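Local coordinates for protein 2-hydroxyhepta-2,4-diene-1,7-dioate isomerase (Mycobacterium abscessus, PDB 3RR6) that is of unconfirmed function but is probably a metal-binding isomerase or hydrolase of the fumarylacetoacetate hydrolase type, at residues A79-D84 against L205-V210. Sequence-based numbering, arbitrary orientation.
With EDO (1,2-ethanediol), chain M.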
ATOM      1  N   ALA A  79       5.390 -16.429  18.804  1.00 38.30           N
ATOM      2  CA  ALA A  79       6.408 -16.744  19.815  1.00 39.93           C
ATOM      3  C   ALA A  79       7.769 -16.090  19.539  1.00 40.76           C
ATOM      4  O   ALA A  79       8.618 -16.030  20.433  1.00 41.65           O
ATOM      5  CB  ALA A  79       6.572 -18.264  19.936  1.00 40.59           C
ATOM      6  N   GLU A  80       7.980 -15.618  18.312  1.00 41.14           N
ATOM      7  CA  GLU A  80       9.208 -14.900  17.943  1.00 41.55           C
ATOM      8  C   GLU A  80       9.168 -13.428  18.391  1.00 41.47           C
ATOM      9  O   GLU A  80      10.198 -12.745  18.382  1.00 41.77           O
ATOM     10  CB  GLU A  80       9.429 -14.965  16.423  1.00 41.50           C
ATOM     11  CG  GLU A  80      10.874 -14.705  15.976  1.00 42.54           C
ATOM     12  CD  GLU A  80      10.979 -13.829  14.734  1.00 43.31           C
ATOM     13  OE1 GLU A  80      10.688 -14.320  13.617  1.00 43.77           O
ATOM     14  OE2 GLU A  80      11.375 -12.648  14.873  1.00 43.93           O
ATOM     15  N   MET A  81       7.985 -12.947  18.778  1.00 41.32           N
ATOM     16  CA  MET A  81       7.785 -11.536  19.131  1.00 40.82           C
ATOM     17  C   MET A  81       8.355 -11.157  20.496  1.00 42.03           C
ATOM     18  O   MET A  81       8.586  -9.978  20.764  1.00 42.08           O
ATOM     19  CB  MET A  81       6.289 -11.183  19.115  1.00 40.13           C
ATOM     20  CG  MET A  81       5.635 -11.206  17.733  1.00 37.68           C
ATOM     21  SD  MET A  81       6.249  -9.927  16.635  1.00 32.97           S
ATOM     22  CE  MET A  81       5.552  -8.443  17.363  1.00 32.30           C
ATOM     23  N   GLY A  82       8.558 -12.143  21.365  1.00 43.15           N
ATOM     24  CA  GLY A  82       9.037 -11.877  22.716  1.00 44.14           C
ATOM     25  C   GLY A  82      10.523 -11.564  22.816  1.00 44.55           C
ATOM     26  O   GLY A  82      10.952 -10.868  23.743  1.00 45.23           O
ATOM     27  N   GLY A  83      11.303 -12.057  21.855  1.00 44.39           N
ATOM     28  CA  GLY A  83      12.751 -12.193  22.025  1.00 44.45           C
ATOM     29  C   GLY A  83      13.567 -10.914  22.031  1.00 43.82           C
ATOM     30  O   GLY A  83      13.065  -9.832  22.347  1.00 43.83           O
ATOM     31  N   ASP A  84      14.849 -11.060  21.699  1.00 43.32           N
ATOM     32  CA  ASP A  84      15.746  -9.923  21.552  1.00 42.32           C
ATOM     33  C   ASP A  84      15.148  -8.950  20.542  1.00 40.59           C
ATOM     34  O   ASP A  84      14.447  -9.378  19.616  1.00 40.42           O
ATOM     35  CB  ASP A  84      17.124 -10.386  21.073  1.00 42.77           C
ATOM     36  N   LEU A 205       2.214  -9.500  13.803  1.00 14.84           N
ATOM     37  CA  LEU A 205       3.591  -9.964  13.685  1.00 14.86           C
ATOM     38  C   LEU A 205       4.555  -8.917  13.094  1.00 14.28           C
ATOM     39  O   LEU A 205       5.708  -9.234  12.815  1.00 14.30           O
ATOM     40  CB  LEU A 205       3.633 -11.284  12.883  1.00 14.97           C
ATOM     41  CG  LEU A 205       2.825 -12.419  13.532  1.00 16.71           C
ATOM     42  CD1 LEU A 205       2.937 -13.695  12.710  1.00 16.29           C
ATOM     43  CD2 LEU A 205       3.271 -12.667  14.971  1.00 18.24           C
ATOM     44  N   LEU A 206       4.115  -7.668  12.913  1.00 14.05           N
ATOM     45  CA  LEU A 206       5.058  -6.609  12.502  1.00 13.70           C
ATOM     46  C   LEU A 206       6.140  -6.427  13.569  1.00 14.29           C
ATOM     47  O   LEU A 206       5.828  -6.277  14.767  1.00 15.34           O
ATOM     48  CB  LEU A 206       4.329  -5.283  12.273  1.00 13.50           C
ATOM     49  CG  LEU A 206       3.448  -5.168  11.035  1.00 13.06           C
ATOM     50  CD1 LEU A 206       2.652  -3.866  11.071  1.00 14.24           C
ATOM     51  CD2 LEU A 206       4.269  -5.224   9.763  1.00 13.84           C
ATOM     52  N   LEU A 207       7.404  -6.459  13.151  1.00 14.14           N
ATOM     53  CA  LEU A 207       8.521  -6.314  14.096  1.00 14.59           C
ATOM     54  C   LEU A 207       8.591  -4.877  14.622  1.00 14.94           C
ATOM     55  O   LEU A 207       8.717  -4.642  15.833  1.00 16.65           O
ATOM     56  CB  LEU A 207       9.843  -6.717  13.434  1.00 14.90           C
ATOM     57  CG  LEU A 207       9.937  -8.211  13.086  1.00 16.08           C
ATOM     58  CD1 LEU A 207      11.142  -8.481  12.202  1.00 17.53           C
ATOM     59  CD2 LEU A 207       9.982  -9.064  14.341  1.00 17.99           C
ATOM     60  N   HIS A 208       8.519  -3.936  13.688  1.00 13.92           N
ATOM     61  CA  HIS A 208       8.307  -2.522  13.979  1.00 13.81           C
ATOM     62  C   HIS A 208       6.865  -2.220  13.605  1.00 13.48           C
ATOM     63  O   HIS A 208       6.479  -2.334  12.435  1.00 12.88           O
ATOM     64  CB  HIS A 208       9.277  -1.659  13.178  1.00 13.80           C
ATOM     65  CG  HIS A 208      10.707  -2.018  13.395  1.00 15.77           C
ATOM     66  ND1 HIS A 208      11.423  -1.584  14.488  1.00 20.23           N
ATOM     67  CD2 HIS A 208      11.544  -2.806  12.680  1.00 18.52           C
ATOM     68  CE1 HIS A 208      12.648  -2.075  14.423  1.00 20.16           C
ATOM     69  NE2 HIS A 208      12.747  -2.816  13.339  1.00 19.14           N
ATOM     70  N   ASP A 209       6.056  -1.839  14.595  1.00 13.45           N
ATOM     71  CA  ASP A 209       4.643  -1.586  14.350  1.00 13.81           C
ATOM     72  C   ASP A 209       4.446  -0.237  13.655  1.00 12.75           C
ATOM     73  O   ASP A 209       5.420   0.476  13.389  1.00 12.44           O
ATOM     74  CB  ASP A 209       3.802  -1.742  15.633  1.00 14.92           C
ATOM     75  CG  ASP A 209       4.112  -0.722  16.704  1.00 17.14           C
ATOM     76  OD1 ASP A 209       4.739   0.323  16.440  1.00 16.03           O
ATOM     77  OD2 ASP A 209       3.715  -0.977  17.879  1.00 20.05           O
ATOM     78  N   VAL A 210       3.203   0.097  13.324  1.00 12.43           N
ATOM     79  CA  VAL A 210       2.924   1.314  12.558  1.00 12.16           C
ATOM     80  C   VAL A 210       3.547   2.544  13.225  1.00 11.72           C
ATOM     81  O   VAL A 210       4.181   3.374  12.558  1.00 11.36           O
ATOM     82  CB  VAL A 210       1.413   1.491  12.334  1.00 12.01           C
ATOM     83  CG1 VAL A 210       1.068   2.911  11.880  1.00 12.95           C
ATOM     84  CG2 VAL A 210       0.912   0.455  11.320  1.00 13.24           C
TER
HETATM   85  C1  EDO M 273       9.679  -8.268  18.503  1.00 37.67           C
HETATM   86  O1  EDO M 273      10.951  -8.890  18.286  1.00 39.02           O
HETATM   87  C2  EDO M 273       9.568  -7.048  17.599  1.00 37.22           C
HETATM   88  O2  EDO M 273       8.754  -6.030  18.187  1.00 36.98           O
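M81 carries most of the apolar contact, reaching from the 79-84 loop to L205 and the carbonyl of L206. Its CG rests against CD2 of L205 at 3.9 Å, the two side chains crossing at a slant. Bends at chi2 (-67°) and chi3 (-71°) then curl the thioether: SD lies over the L205 backbone, 3.9 Å from L205 O, and the methyl CE comes within 3.4 Å of L206 O, a van der Waals contact of a methyl with a carbonyl oxygen. L207 adds a looser touch, its CD2 lying 4.5 Å from M81 SD.

Polar groups contribute little directly, and no hydrogen bond joins the two segments. The E80 side chain runs across that of L207 at roughly a right angle, with OE2 3.9 Å from CD2; its other oxygen, OE1, accepts a hydrogen bond from the backbone N of A76. A 1,2-ethanediol, probably from the crystallisation liquor, lies between the loops: its O2 donates a 2.7 Å hydrogen bond to L207 O.

Backbone hydrogen bonds pair L205 with A75 and L207 with N73, tying the same loops together nearby. This surface contact thus joins two connections of the FAA hydrolase C-terminal domain, one linking strands 67-70 and 91-94, the other leading from strand 196-202 into helix 210-220, whose N-cap is D209, with OD1 hydrogen-bonded to A212 N.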